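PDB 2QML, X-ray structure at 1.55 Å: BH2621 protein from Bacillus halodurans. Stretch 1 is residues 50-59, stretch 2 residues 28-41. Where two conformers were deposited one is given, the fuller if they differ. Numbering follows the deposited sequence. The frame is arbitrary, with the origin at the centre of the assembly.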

ATOM      1  N   LEU A  50       0.526 -14.971  -5.157  1.00 21.48           N
ATOM      2  CA  LEU A  50       0.438 -15.719  -3.883  1.00 21.27           C
ATOM      3  C   LEU A  50      -0.819 -16.601  -3.816  1.00 21.95           C
ATOM      4  O   LEU A  50      -1.327 -16.909  -2.723  1.00 22.84           O
ATOM      5  CB  LEU A  50       0.591 -14.781  -2.670  1.00 21.99           C
ATOM      6  CG  LEU A  50       2.032 -14.297  -2.435  1.00 23.75           C
ATOM      7  CD1 LEU A  50       1.922 -13.092  -1.463  1.00 25.48           C
ATOM      8  CD2 LEU A  50       3.060 -15.395  -1.991  1.00 25.99           C
ATOM      9  N   ASN A  51      -1.269 -17.056  -4.987  1.00 25.64           N
ATOM     10  CA  ASN A  51      -2.359 -18.013  -5.093  1.00 23.64           C
ATOM     11  C   ASN A  51      -1.727 -19.389  -4.874  1.00 24.30           C
ATOM     12  O   ASN A  51      -1.525 -20.173  -5.771  1.00 25.14           O
ATOM     13  CB  ASN A  51      -3.144 -17.907  -6.414  1.00 26.05           C
ATOM     14  CG  ASN A  51      -2.257 -17.924  -7.642  1.00 21.16           C
ATOM     15  OD1 ASN A  51      -1.198 -17.287  -7.677  1.00 26.21           O
ATOM     16  ND2 ASN A  51      -2.732 -18.614  -8.701  1.00 26.29           N
ATOM     17  N   ILE A  52      -1.415 -19.623  -3.618  1.00 21.46           N
ATOM     18  CA  ILE A  52      -0.743 -20.817  -3.153  1.00 20.19           C
ATOM     19  C   ILE A  52      -1.573 -21.527  -2.080  1.00 19.47           C
ATOM     20  O   ILE A  52      -2.523 -20.917  -1.510  1.00 21.99           O
ATOM     21  CB  ILE A  52       0.697 -20.423  -2.627  1.00 20.32           C
ATOM     22  CG1 ILE A  52       0.636 -19.510  -1.405  1.00 19.48           C
ATOM     23  CG2 ILE A  52       1.479 -19.774  -3.772  1.00 22.67           C
ATOM     24  CD1 ILE A  52       1.992 -19.126  -0.803  1.00 20.21           C
ATOM     25  N   PRO A  53      -1.241 -22.804  -1.792  1.00 20.71           N
ATOM     26  CA  PRO A  53      -1.944 -23.537  -0.739  1.00 20.35           C
ATOM     27  C   PRO A  53      -1.905 -22.799   0.591  1.00 20.87           C
ATOM     28  O   PRO A  53      -0.919 -22.073   0.909  1.00 20.50           O
ATOM     29  CB  PRO A  53      -1.200 -24.877  -0.696  1.00 20.67           C
ATOM     30  CG  PRO A  53      -0.691 -25.022  -2.063  1.00 20.66           C
ATOM     31  CD  PRO A  53      -0.249 -23.662  -2.460  1.00 21.91           C
ATOM     32  N   LEU A  54      -2.999 -22.926   1.340  1.00 20.10           N
ATOM     33  CA  LEU A  54      -3.135 -22.300   2.658  1.00 20.79           C
ATOM     34  C   LEU A  54      -1.926 -22.615   3.586  1.00 21.65           C
ATOM     35  O   LEU A  54      -1.425 -21.707   4.218  1.00 20.27           O
ATOM     36  CB  LEU A  54      -4.460 -22.734   3.299  1.00 22.13           C
ATOM     37  CG  LEU A  54      -4.757 -22.116   4.661  1.00 24.25           C
ATOM     38  CD1 LEU A  54      -4.852 -20.585   4.562  1.00 22.53           C
ATOM     39  CD2 LEU A  54      -6.009 -22.741   5.253  1.00 23.49           C
ATOM     40  N   VAL A  55      -1.426 -23.857   3.579  1.00 22.27           N
ATOM     41  CA  VAL A  55      -0.295 -24.239   4.408  1.00 22.85           C
ATOM     42  C   VAL A  55       0.939 -23.373   4.109  1.00 21.88           C
ATOM     43  O   VAL A  55       1.639 -22.933   5.012  1.00 20.61           O
ATOM     44  CB  VAL A  55       0.021 -25.790   4.295  1.00 21.58           C
ATOM     45  CG1 VAL A  55       0.511 -26.210   2.898  1.00 20.63           C
ATOM     46  CG2 VAL A  55       1.038 -26.187   5.345  1.00 25.35           C
ATOM     47  N   ASP A  56       1.170 -23.115   2.839  1.00 21.11           N
ATOM     48  CA  ASP A  56       2.302 -22.297   2.420  1.00 20.95           C
ATOM     49  C   ASP A  56       2.045 -20.834   2.733  1.00 21.98           C
ATOM     50  O   ASP A  56       2.965 -20.131   3.205  1.00 20.85           O
ATOM     51  CB  ASP A  56       2.536 -22.464   0.961  1.00 19.95           C
ATOM     52  CG  ASP A  56       2.912 -23.888   0.605  1.00 19.76           C
ATOM     53  OD1 ASP A  56       3.656 -24.591   1.358  1.00 22.92           O
ATOM     54  OD2 ASP A  56       2.400 -24.312  -0.467  1.00 25.96           O
ATOM     55  N   TYR A  57       0.828 -20.357   2.436  1.00 21.38           N
ATOM     56  CA  TYR A  57       0.490 -18.970   2.726  1.00 20.74           C
ATOM     57  C   TYR A  57       0.688 -18.679   4.220  1.00 21.73           C
ATOM     58  O   TYR A  57       1.219 -17.638   4.555  1.00 20.94           O
ATOM     59  CB  TYR A  57      -0.918 -18.541   2.210  1.00 19.56           C
ATOM     60  CG  TYR A  57      -1.055 -17.040   2.339  1.00 18.94           C
ATOM     61  CD1 TYR A  57      -0.378 -16.176   1.491  1.00 22.92           C
ATOM     62  CD2 TYR A  57      -1.806 -16.497   3.386  1.00 19.27           C
ATOM     63  CE1 TYR A  57      -0.472 -14.821   1.655  1.00 22.37           C
ATOM     64  CE2 TYR A  57      -1.873 -15.151   3.570  1.00 22.99           C
ATOM     65  CZ  TYR A  57      -1.207 -14.322   2.703  1.00 22.91           C
ATOM     66  OH  TYR A  57      -1.298 -12.996   2.958  1.00 23.03           O
ATOM     67  N   LYS A  58       0.298 -19.602   5.090  1.00 22.00           N
ATOM     68  CA  LYS A  58       0.520 -19.469   6.536  1.00 22.10           C
ATOM     69  C   LYS A  58       2.012 -19.234   6.874  1.00 22.28           C
ATOM     70  O   LYS A  58       2.356 -18.296   7.618  1.00 22.10           O
ATOM     71  CB  LYS A  58      -0.020 -20.714   7.269  1.00 21.69           C
ATOM     72  CG  LYS A  58      -1.513 -20.749   7.398  1.00 29.06           C
ATOM     73  CD  LYS A  58      -2.007 -22.023   8.162  1.00 32.82           C
ATOM     74  CE  LYS A  58      -3.539 -22.041   8.323  1.00 33.87           C
ATOM     75  NZ  LYS A  58      -4.049 -23.344   8.849  1.00 35.54           N
ATOM     76  N   LYS A  59       2.883 -20.047   6.282  0.50 20.45           N
ATOM     77  CA  LYS A  59       4.331 -19.962   6.508  0.50 22.15           C
ATOM     78  C   LYS A  59       4.871 -18.627   5.992  0.50 22.57           C
ATOM     79  O   LYS A  59       5.758 -18.030   6.597  0.50 20.70           O
ATOM     80  CB  LYS A  59       5.092 -21.147   5.856  0.50 21.98           C
ATOM     81  CG  LYS A  59       4.685 -22.591   6.255  0.50 30.35           C
ATOM     82  CD  LYS A  59       5.670 -23.681   5.701  0.50 26.26           C
ATOM     83  CE  LYS A  59       5.110 -25.153   5.720  0.50 29.10           C
ATOM     84  NZ  LYS A  59       6.138 -26.191   5.320  0.50 20.84           N
TER
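Stretch 2 (28-41) TMDDVDMLHSWMHE

After Thr28, stretch 2 forms a 3-10 segment at residues 29-31, continues into a helix from Val32 and closes with a type I turn from Trp38 to Glu41. Stretch 1 is loop up to Pro53, at the N-cap position of the helix that starts at Leu54. The two helices run at 111° to one another, with their axes 10.0 Å apart at closest approach, and the chains pair in opposite order: Asn51 lies near His40, Leu54 near His36 and Lys58 near Val32.

At the start of stretch 1, the carbonyl O of Leu50 lies 3.4 Å from CB of Met39, and Leu50 CD1 packs 3.8 Å from CE of Met39, a selenomethionine. Water 2 joins the two backbones here, donating to Met39 O (2.8 Å) and accepting from Leu50 N (2.9 Å). Asn51 places its CA over one face of the His40 imidazole, 3.7 Å from the ring centroid in a CH-pi contact. The polar centre of the interface follows at Ile52, whose side chain points away while its carbonyl O accepts two hydrogen bonds, from His36 NE2 at 2.8 Å and His40 NE2 at 3.0 Å. Both rings therefore meet this oxygen edge-on.

Leu54 covers a face of the His36 ring, its CD1 4.0 Å from the centroid, and also approaches Val32, CD1 to CG2 at 4.1 Å. One turn further on, Tyr57 points toward stretch 2 and is buried against its helix. His36 CA lies over one face of the phenol ring, CG2 of Val32 sits at the edge 3.7 Å from CD2 of Tyr57, and CG of Met39 is 3.7 Å from Tyr57 CE1. Lys58 lays its aliphatic chain along Val32, CG to CG2 at 3.4 Å, while its extended side chain carries NZ to water 1 (2.9 Å, a weak bond), which donates to Asp33 OD1 at 2.7 Å.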

ATOM      1  N   THR A  28      -2.579 -10.088  11.919  1.00 22.70           N
ATOM      2  CA  THR A  28      -2.222 -11.157  12.820  1.00 21.65           C
ATOM      3  C   THR A  28      -2.425 -12.489  12.114  1.00 24.76           C
ATOM      4  O   THR A  28      -3.022 -12.547  11.064  1.00 23.47           O
ATOM      5  CB  THR A  28      -3.049 -11.178  14.153  1.00 23.14           C
ATOM      6  OG1 THR A  28      -4.360 -11.685  13.913  1.00 23.64           O
ATOM      7  CG2 THR A  28      -3.127  -9.785  14.734  1.00 22.32           C
HETATM    8  N   MSE A  29      -1.976 -13.573  12.732  1.00 23.28           N
HETATM    9  CA  MSE A  29      -2.155 -14.920  12.162  1.00 25.23           C
HETATM   10  C   MSE A  29      -3.610 -15.340  12.080  1.00 26.03           C
HETATM   11  O   MSE A  29      -3.937 -16.237  11.286  1.00 28.02           O
HETATM   12  CB  MSE A  29      -1.316 -15.973  12.907  1.00 26.76           C
HETATM   13  CG  MSE A  29       0.192 -15.839  12.688  1.00 28.70           C
HETATM   14 SE   MSE A  29       0.710 -16.048  10.833  0.75 35.23          SE
HETATM   15  CE  MSE A  29       0.223 -17.936  10.567  1.00 31.24           C
ATOM     16  N   ASP A  30      -4.494 -14.675  12.831  1.00 23.94           N
ATOM     17  CA  ASP A  30      -5.926 -14.938  12.712  1.00 25.06           C
ATOM     18  C   ASP A  30      -6.488 -14.482  11.386  1.00 23.71           C
ATOM     19  O   ASP A  30      -7.605 -14.840  11.043  1.00 24.79           O
ATOM     20  CB  ASP A  30      -6.727 -14.233  13.811  1.00 27.32           C
ATOM     21  CG  ASP A  30      -6.457 -14.786  15.213  1.00 37.68           C
ATOM     22  OD1 ASP A  30      -6.043 -15.974  15.351  1.00 34.80           O
ATOM     23  OD2 ASP A  30      -6.697 -13.987  16.162  1.00 43.11           O
ATOM     24  N   ASP A  31      -5.740 -13.682  10.639  1.00 21.01           N
ATOM     25  CA  ASP A  31      -6.183 -13.178   9.359  1.00 21.66           C
ATOM     26  C   ASP A  31      -5.796 -14.056   8.200  1.00 22.53           C
ATOM     27  O   ASP A  31      -6.165 -13.730   7.083  1.00 22.00           O
ATOM     28  CB  ASP A  31      -5.560 -11.818   9.109  1.00 22.43           C
ATOM     29  CG  ASP A  31      -5.937 -10.803  10.155  1.00 25.58           C
ATOM     30  OD1 ASP A  31      -7.069 -10.874  10.665  1.00 25.76           O
ATOM     31  OD2 ASP A  31      -5.079  -9.937  10.414  1.00 22.76           O
ATOM     32  N   VAL A  32      -5.163 -15.189   8.473  1.00 21.49           N
ATOM     33  CA  VAL A  32      -4.583 -15.983   7.389  1.00 21.80           C
ATOM     34  C   VAL A  32      -5.617 -16.499   6.406  1.00 21.17           C
ATOM     35  O   VAL A  32      -5.332 -16.478   5.201  1.00 19.50           O
ATOM     36  CB  VAL A  32      -3.658 -17.127   7.922  1.00 22.85           C
ATOM     37  CG1 VAL A  32      -4.425 -18.206   8.621  1.00 25.32           C
ATOM     38  CG2 VAL A  32      -2.829 -17.701   6.724  1.00 25.11           C
ATOM     39  N   ASP A  33      -6.763 -16.985   6.865  1.00 20.86           N
ATOM     40  CA  ASP A  33      -7.762 -17.500   5.929  1.00 22.38           C
ATOM     41  C   ASP A  33      -8.320 -16.389   5.020  1.00 19.25           C
ATOM     42  O   ASP A  33      -8.528 -16.590   3.815  1.00 21.36           O
ATOM     43  CB  ASP A  33      -8.894 -18.221   6.674  1.00 22.57           C
ATOM     44  CG  ASP A  33      -8.386 -19.380   7.528  1.00 29.98           C
ATOM     45  OD1 ASP A  33      -7.719 -20.278   7.036  1.00 33.11           O
ATOM     46  OD2 ASP A  33      -8.645 -19.371   8.729  1.00 49.02           O
HETATM   47  N   MSE A  34      -8.605 -15.242   5.606  1.00 20.63           N
HETATM   48  CA  MSE A  34      -9.130 -14.126   4.859  1.00 22.40           C
HETATM   49  C   MSE A  34      -8.126 -13.623   3.839  1.00 23.16           C
HETATM   50  O   MSE A  34      -8.472 -13.404   2.682  1.00 21.61           O
HETATM   51  CB  MSE A  34      -9.501 -12.978   5.811  1.00 19.98           C
HETATM   52  CG  MSE A  34     -10.001 -11.733   5.101  1.00 20.14           C
HETATM   53 SE   MSE A  34     -10.667 -10.447   6.404  0.75 26.28          SE
HETATM   54  CE  MSE A  34      -9.052  -9.897   7.224  1.00 21.33           C
ATOM     55  N   LEU A  35      -6.892 -13.443   4.263  1.00 21.03           N
ATOM     56  CA  LEU A  35      -5.832 -12.949   3.383  1.00 22.55           C
ATOM     57  C   LEU A  35      -5.568 -13.967   2.249  1.00 21.40           C
ATOM     58  O   LEU A  35      -5.387 -13.599   1.068  1.00 19.18           O
ATOM     59  CB  LEU A  35      -4.573 -12.607   4.168  1.00 21.06           C
ATOM     60  CG  LEU A  35      -4.683 -11.415   5.120  1.00 22.54           C
ATOM     61  CD1 LEU A  35      -3.365 -11.232   5.850  1.00 21.82           C
ATOM     62  CD2 LEU A  35      -5.103 -10.170   4.369  1.00 24.78           C
ATOM     63  N   HIS A  36      -5.553 -15.254   2.602  1.00 21.99           N
ATOM     64  CA  HIS A  36      -5.394 -16.342   1.613  1.00 22.31           C
ATOM     65  C   HIS A  36      -6.477 -16.273   0.522  1.00 22.57           C
ATOM     66  O   HIS A  36      -6.204 -16.421  -0.660  1.00 20.31           O
ATOM     67  CB  HIS A  36      -5.401 -17.671   2.344  1.00 21.70           C
ATOM     68  CG  HIS A  36      -5.360 -18.855   1.434  1.00 18.34           C
ATOM     69  ND1 HIS A  36      -6.477 -19.618   1.169  1.00 23.89           N
ATOM     70  CD2 HIS A  36      -4.354 -19.374   0.689  1.00 21.00           C
ATOM     71  CE1 HIS A  36      -6.148 -20.571   0.320  1.00 23.45           C
ATOM     72  NE2 HIS A  36      -4.868 -20.456   0.024  1.00 23.31           N
ATOM     73  N   SER A  37      -7.720 -16.009   0.923  1.00 20.69           N
ATOM     74  CA  SER A  37      -8.831 -15.827  -0.017  1.00 22.19           C
ATOM     75  C   SER A  37      -8.574 -14.611  -0.948  1.00 21.50           C
ATOM     76  O   SER A  37      -8.748 -14.686  -2.184  1.00 19.83           O
ATOM     77  CB  SER A  37     -10.141 -15.655   0.739  1.00 24.28           C
ATOM     78  OG  SER A  37     -11.186 -15.514  -0.175  1.00 24.12           O
ATOM     79  N   TRP A  38      -8.127 -13.508  -0.383  1.00 21.18           N
ATOM     80  CA  TRP A  38      -7.810 -12.332  -1.202  1.00 21.26           C
ATOM     81  C   TRP A  38      -6.715 -12.601  -2.225  1.00 19.75           C
ATOM     82  O   TRP A  38      -6.806 -12.126  -3.372  1.00 21.61           O
ATOM     83  CB  TRP A  38      -7.410 -11.108  -0.362  1.00 21.23           C
ATOM     84  CG  TRP A  38      -8.462 -10.650   0.605  1.00 24.48           C
ATOM     85  CD1 TRP A  38      -9.743 -11.028   0.632  1.00 20.54           C
ATOM     86  CD2 TRP A  38      -8.335  -9.615   1.588  1.00 19.43           C
ATOM     87  NE1 TRP A  38     -10.436 -10.366   1.636  1.00 22.87           N
ATOM     88  CE2 TRP A  38      -9.598  -9.480   2.224  1.00 24.19           C
ATOM     89  CE3 TRP A  38      -7.298  -8.791   1.990  1.00 21.44           C
ATOM     90  CZ2 TRP A  38      -9.823  -8.577   3.255  1.00 19.89           C
ATOM     91  CZ3 TRP A  38      -7.536  -7.910   3.030  1.00 23.23           C
ATOM     92  CH2 TRP A  38      -8.769  -7.816   3.644  1.00 24.02           C
HETATM   93  N   MSE A  39      -5.691 -13.379  -1.819  1.00 19.48           N
HETATM   94  CA  MSE A  39      -4.599 -13.777  -2.686  1.00 22.08           C
HETATM   95  C   MSE A  39      -5.008 -14.695  -3.841  1.00 21.74           C
HETATM   96  O   MSE A  39      -4.218 -14.897  -4.750  1.00 21.47           O
HETATM   97  CB  MSE A  39      -3.480 -14.445  -1.882  1.00 20.78           C
HETATM   98  CG  MSE A  39      -2.735 -13.469  -0.992  1.00 17.22           C
HETATM   99 SE   MSE A  39      -2.173 -11.763  -1.836  0.75 23.65          SE
HETATM  100  CE  MSE A  39      -1.082 -11.021  -0.377  1.00 22.90           C
ATOM    101  N   HIS A  40      -6.199 -15.263  -3.757  1.00 20.42           N
ATOM    102  CA  HIS A  40      -6.754 -16.079  -4.814  1.00 22.17           C
ATOM    103  C   HIS A  40      -7.727 -15.285  -5.711  1.00 22.83           C
ATOM    104  O   HIS A  40      -8.324 -15.830  -6.620  1.00 23.61           O
ATOM    105  CB  HIS A  40      -7.368 -17.368  -4.230  1.00 21.96           C
ATOM    106  CG  HIS A  40      -6.337 -18.394  -3.878  1.00 25.27           C
ATOM    107  ND1 HIS A  40      -6.029 -19.448  -4.716  1.00 29.93           N
ATOM    108  CD2 HIS A  40      -5.500 -18.502  -2.814  1.00 24.14           C
ATOM    109  CE1 HIS A  40      -5.069 -20.173  -4.171  1.00 27.47           C
ATOM    110  NE2 HIS A  40      -4.706 -19.609  -3.035  1.00 27.43           N
ATOM    111  N   GLU A  41      -7.904 -13.994  -5.474  1.00 21.71           N
ATOM    112  CA  GLU A  41      -8.775 -13.201  -6.343  1.00 22.84           C
ATOM    113  C   GLU A  41      -8.097 -12.971  -7.680  1.00 21.65           C
ATOM    114  O   GLU A  41      -6.891 -12.646  -7.733  1.00 22.22           O
ATOM    115  CB  GLU A  41      -9.103 -11.859  -5.686  1.00 23.43           C
ATOM    116  CG  GLU A  41     -10.009 -11.978  -4.456  1.00 24.62           C
ATOM    117  CD  GLU A  41     -11.444 -12.284  -4.782  1.00 30.16           C
ATOM    118  OE1 GLU A  41     -11.879 -12.087  -5.945  1.00 29.97           O
ATOM    119  OE2 GLU A  41     -12.139 -12.726  -3.862  1.00 33.62           O
TER
HETATM  120  O   HOH W   1      -6.580 -21.859   8.905  1.00 49.94           O
HETATM  121  O   HOH W   2      -1.879 -13.426  -5.116  1.00 22.25           O